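Local coordinates for Mll2253 protein (Mesorhizobium loti, PDB 3Q63), which is of unknown function but, as an AHA1-family protein with an SRPBCC-type fold, may bind a small ligand or assist a chaperone, at the interface of chains A and B. Residues are numbered along the deposited sequence; one frame, centred on the assembly and turned at random. Chains: chain A/B, Mll2253 protein.

Contact 1 and contact 2 are neighbouring parts of one two-fold symmetric interface, with the centres of their C-alpha atoms about 7 Å apart. Both turn on A:Trp57, in the loop joining strands 50-54 and 60-69, and both also include A:Asp56 and B:Leu61. Contact 1 takes the backbone carbonyl of this loop and one rim of the indole; contact 2 takes a face of the indole, its NE1 and its far tip, where the two copies of the tryptophan meet. Each chain thus lends the same loop to the other, a reciprocal exchange consistent with a dimer, although the crystal alone does not establish one in solution.

Contact 1: the interface of chains A and B. Residues chain A 56-58; chain B 61, 78, 89, 120.
The indole N-H of B:Trp78 reaches across to the backbone carbonyl of A:Trp57, NE1 donating to O at 3.0 Å. In this AHA1-family protein the acceptor belongs to the loop between strands 50-54 and 60-69 of chain A, which is laid against the partner in a two-fold symmetric interface of two copies, so the bond recurs with the chains exchanged. The bond is well aligned: the angle at the hydrogen is 156°, the donor sits nearly along the C=O axis, and the oxygen lies close to the plane of the B:Trp78 ring. CG of B:Trp78 is anti to the backbone N (chi1 -178°), which swings the indole toward chain A, and chi2 of -74° turns its N-H edge to the carbonyl. Next to this bond, CZ2 of the same indole packs 3.9 Å from CB of A:Trp57. A phenylalanine in place of B:Trp78 would probably leave the A:Trp57 carbonyl without this donor and weaken the hold on the loop.

B:Leu61, from strand 60-69, meets the benzo rim of A:Trp57, with CD1 3.6 Å from CE3 and CG in plane at the ring edge, 3.8 Å from CZ3. The same CD1 lies 3.2 Å above the plane of B:Trp78, toward its rim, bracing the donor ring from one face. Beside the bond, in the plane of the B:Trp78 ring, CD2 of B:Leu89 stands 4.3 Å from CA of A:Gly58, a looser contact.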
loop_
_atom_site.group_PDB
_atom_site.type_symbol
_atom_site.label_atom_id
_atom_site.label_comp_id
_atom_site.label_asym_id
_atom_site.label_seq_id
_atom_site.Cartn_x
_atom_site.Cartn_y
_atom_site.Cartn_z
ATOM N N ASP A 56 2.273 -1.324 5.611
ATOM C CA ASP A 56 2.214 -2.410 6.579
ATOM C C ASP A 56 2.011 -3.796 5.972
ATOM O O ASP A 56 2.309 -4.798 6.619
ATOM C CB ASP A 56 1.115 -2.149 7.614
ATOM C CG ASP A 56 1.419 -0.950 8.498
ATOM O OD1 ASP A 56 2.602 -0.752 8.848
ATOM O OD2 ASP A 56 0.470 -0.214 8.854
ATOM N N TRP A 57 1.507 -3.867 4.743
ATOM C CA TRP A 57 1.284 -5.167 4.113
ATOM C C TRP A 57 2.482 -5.682 3.322
ATOM O O TRP A 57 2.419 -6.758 2.715
ATOM C CB TRP A 57 0.045 -5.134 3.208
ATOM C CG TRP A 57 -0.057 -3.917 2.344
ATOM C CD1 TRP A 57 -0.647 -2.728 2.671
ATOM C CD2 TRP A 57 0.440 -3.766 1.015
ATOM N NE1 TRP A 57 -0.551 -1.847 1.624
ATOM C CE2 TRP A 57 0.112 -2.458 0.593
ATOM C CE3 TRP A 57 1.131 -4.607 0.134
ATOM C CZ2 TRP A 57 0.452 -1.973 -0.672
ATOM C CZ3 TRP A 57 1.468 -4.121 -1.124
ATOM C CH2 TRP A 57 1.128 -2.819 -1.513
ATOM N N GLY A 58 3.573 -4.920 3.319
ATOM C CA GLY A 58 4.768 -5.361 2.611
ATOM C C GLY A 58 5.227 -4.554 1.407
ATOM O O GLY A 58 6.407 -4.584 1.063
ATOM N N LEU B 61 2.823 -6.914 -4.909
ATOM C CA LEU B 61 3.157 -8.200 -4.324
ATOM C C LEU B 61 2.962 -9.265 -5.390
ATOM O O LEU B 61 2.088 -9.133 -6.251
ATOM C CB LEU B 61 2.238 -8.512 -3.141
ATOM C CG LEU B 61 2.506 -7.748 -1.850
ATOM C CD1 LEU B 61 1.386 -8.007 -0.882
ATOM C CD2 LEU B 61 3.843 -8.166 -1.276
ATOM N N TRP B 78 2.447 -14.700 -0.711
ATOM C CA TRP B 78 2.379 -13.259 -0.535
ATOM C C TRP B 78 3.846 -12.864 -0.435
ATOM O O TRP B 78 4.406 -12.789 0.662
ATOM C CB TRP B 78 1.621 -13.002 0.764
ATOM C CG TRP B 78 1.387 -11.602 1.148
ATOM C CD1 TRP B 78 2.304 -10.715 1.641
ATOM C CD2 TRP B 78 0.123 -10.940 1.190
ATOM N NE1 TRP B 78 1.680 -9.545 1.998
ATOM C CE2 TRP B 78 0.341 -9.658 1.731
ATOM C CE3 TRP B 78 -1.177 -11.310 0.825
ATOM C CZ2 TRP B 78 -0.696 -8.741 1.919
ATOM C CZ3 TRP B 78 -2.211 -10.399 1.012
ATOM C CH2 TRP B 78 -1.963 -9.127 1.555
ATOM N N LEU B 89 10.270 -10.159 1.222
ATOM C CA LEU B 89 9.218 -10.950 1.855
ATOM C C LEU B 89 8.835 -12.229 1.132
ATOM O O LEU B 89 8.644 -12.248 -0.079
ATOM C CB LEU B 89 7.971 -10.076 2.039
ATOM C CG LEU B 89 6.774 -10.606 2.835
ATOM C CD1 LEU B 89 7.198 -10.972 4.254
ATOM C CD2 LEU B 89 5.695 -9.533 2.869
ATOM N N ALA B 120 8.194 -6.125 9.110
ATOM C CA ALA B 120 7.232 -6.843 8.281
ATOM C C ALA B 120 6.216 -7.586 9.144
ATOM O O ALA B 120 5.020 -7.603 8.840
ATOM C CB ALA B 120 7.957 -7.818 7.371
#

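Contact 2: the interface of chains A and B. Residues chain A 56-57; chain B 39, 57, 61, 127, 131.
A:Trp57 and B:Trp57 meet tip to tip in a largely apolar, symmetric interface that joins the two AHA1-family chains of the deposited assembly, possibly a dimer, through matching loops. Their benzo rims come within 3.3 Å at the two CZ2 atoms. Beside this meeting point, water 1 bridges the pair: it lies 3.0 Å from NE1 of A:Trp57 and 3.1 Å from NE1 of B:Trp57, in plane at the edge of each indole. The bridge gives both pyrrole nitrogens a polar partner where no direct hydrogen bond crosses this patch.

Selenomethionine B:Met39 reaches A:Trp57 with its tip. Its methyl CE lies over the centre of one face, 3.6 Å from the centroid of the six-membered ring and equally far from that of the five-membered ring, a CH-pi contact with the whole bicycle. The bend at chi3 (89°) turns the methyl along the indole, while SE falls nearer the benzo end, 3.7 Å from CZ2.

B:Phe131, on helix 118-141, crosses the tryptophan side chain at about a right angle. Its CZ touches CD1 of A:Trp57 at 3.8 Å, and the phenyl presents its edge to CB, flanking the root of the indole. With chi1 at 44°, CG of A:Trp57 sits between the backbone N and the carbonyl carbon, directing the ring between B:Phe131 and the tip of B:Trp57. B:Leu61 borders the CE3/CZ3 rim, across the ring from the water. Along the same helix, CA of B:Gly127 lies 4.3 Å from CB of A:Asp56, a loose contact.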
loop_
_atom_site.group_PDB
_atom_site.type_symbol
_atom_site.label_atom_id
_atom_site.label_comp_id
_atom_site.label_asym_id
_atom_site.label_seq_id
_atom_site.Cartn_x
_atom_site.Cartn_y
_atom_site.Cartn_z
ATOM N N ASP A 56 2.273 -1.324 5.611
ATOM C CA ASP A 56 2.214 -2.410 6.579
ATOM C C ASP A 56 2.011 -3.796 5.972
ATOM O O ASP A 56 2.309 -4.798 6.619
ATOM C CB ASP A 56 1.115 -2.149 7.614
ATOM C CG ASP A 56 1.419 -0.950 8.498
ATOM O OD1 ASP A 56 2.602 -0.752 8.848
ATOM O OD2 ASP A 56 0.470 -0.214 8.854
ATOM N N TRP A 57 1.507 -3.867 4.743
ATOM C CA TRP A 57 1.284 -5.167 4.113
ATOM C C TRP A 57 2.482 -5.682 3.322
ATOM O O TRP A 57 2.419 -6.758 2.715
ATOM C CB TRP A 57 0.045 -5.134 3.208
ATOM C CG TRP A 57 -0.057 -3.917 2.344
ATOM C CD1 TRP A 57 -0.647 -2.728 2.671
ATOM C CD2 TRP A 57 0.440 -3.766 1.015
ATOM N NE1 TRP A 57 -0.551 -1.847 1.624
ATOM C CE2 TRP A 57 0.112 -2.458 0.593
ATOM C CE3 TRP A 57 1.131 -4.607 0.134
ATOM C CZ2 TRP A 57 0.452 -1.973 -0.672
ATOM C CZ3 TRP A 57 1.468 -4.121 -1.124
ATOM C CH2 TRP A 57 1.128 -2.819 -1.513
HETATM N N MSE B 39 -7.078 -4.640 -2.386
HETATM C CA MSE B 39 -6.600 -3.739 -3.434
HETATM C C MSE B 39 -6.584 -4.443 -4.786
HETATM O O MSE B 39 -6.897 -5.631 -4.884
HETATM C CB MSE B 39 -5.197 -3.203 -3.104
HETATM C CG MSE B 39 -4.080 -4.231 -3.197
HETATM SE SE MSE B 39 -2.397 -3.607 -2.426
HETATM C CE MSE B 39 -2.642 -4.190 -0.593
ATOM N N TRP B 57 -0.060 3.619 -5.387
ATOM C CA TRP B 57 1.211 4.332 -5.258
ATOM C C TRP B 57 2.430 3.608 -5.837
ATOM O O TRP B 57 3.552 4.118 -5.762
ATOM C CB TRP B 57 1.467 4.682 -3.791
ATOM C CG TRP B 57 1.255 3.552 -2.828
ATOM C CD1 TRP B 57 0.106 3.252 -2.158
ATOM C CD2 TRP B 57 2.242 2.628 -2.366
ATOM N NE1 TRP B 57 0.319 2.206 -1.297
ATOM C CE2 TRP B 57 1.624 1.802 -1.406
ATOM C CE3 TRP B 57 3.594 2.419 -2.666
ATOM C CZ2 TRP B 57 2.311 0.781 -0.742
ATOM C CZ3 TRP B 57 4.276 1.405 -2.006
ATOM C CH2 TRP B 57 3.633 0.600 -1.056
ATOM N N LEU B 61 2.823 -6.914 -4.909
ATOM C CA LEU B 61 3.157 -8.200 -4.324
ATOM C C LEU B 61 2.962 -9.265 -5.390
ATOM O O LEU B 61 2.088 -9.133 -6.251
ATOM C CB LEU B 61 2.238 -8.512 -3.141
ATOM C CG LEU B 61 2.506 -7.748 -1.850
ATOM C CD1 LEU B 61 1.386 -8.007 -0.882
ATOM C CD2 LEU B 61 3.843 -8.166 -1.276
ATOM N N GLY B 127 -1.912 -4.568 10.086
ATOM C CA GLY B 127 -2.378 -4.360 8.729
ATOM C C GLY B 127 -3.605 -5.199 8.414
ATOM O O GLY B 127 -4.547 -4.721 7.780
ATOM N N PHE B 131 -7.609 -4.532 7.052
ATOM C CA PHE B 131 -8.201 -5.159 5.875
ATOM C C PHE B 131 -9.537 -5.818 6.238
ATOM O O PHE B 131 -10.523 -5.676 5.513
ATOM C CB PHE B 131 -7.259 -6.209 5.275
ATOM C CG PHE B 131 -6.066 -5.631 4.548
ATOM C CD1 PHE B 131 -6.208 -4.561 3.667
ATOM C CD2 PHE B 131 -4.805 -6.201 4.702
ATOM C CE1 PHE B 131 -5.117 -4.072 2.947
ATOM C CE2 PHE B 131 -3.704 -5.722 3.986
ATOM C CZ PHE B 131 -3.863 -4.654 3.105
HETATM O O HOH W 1 -1.481 0.838 0.822
#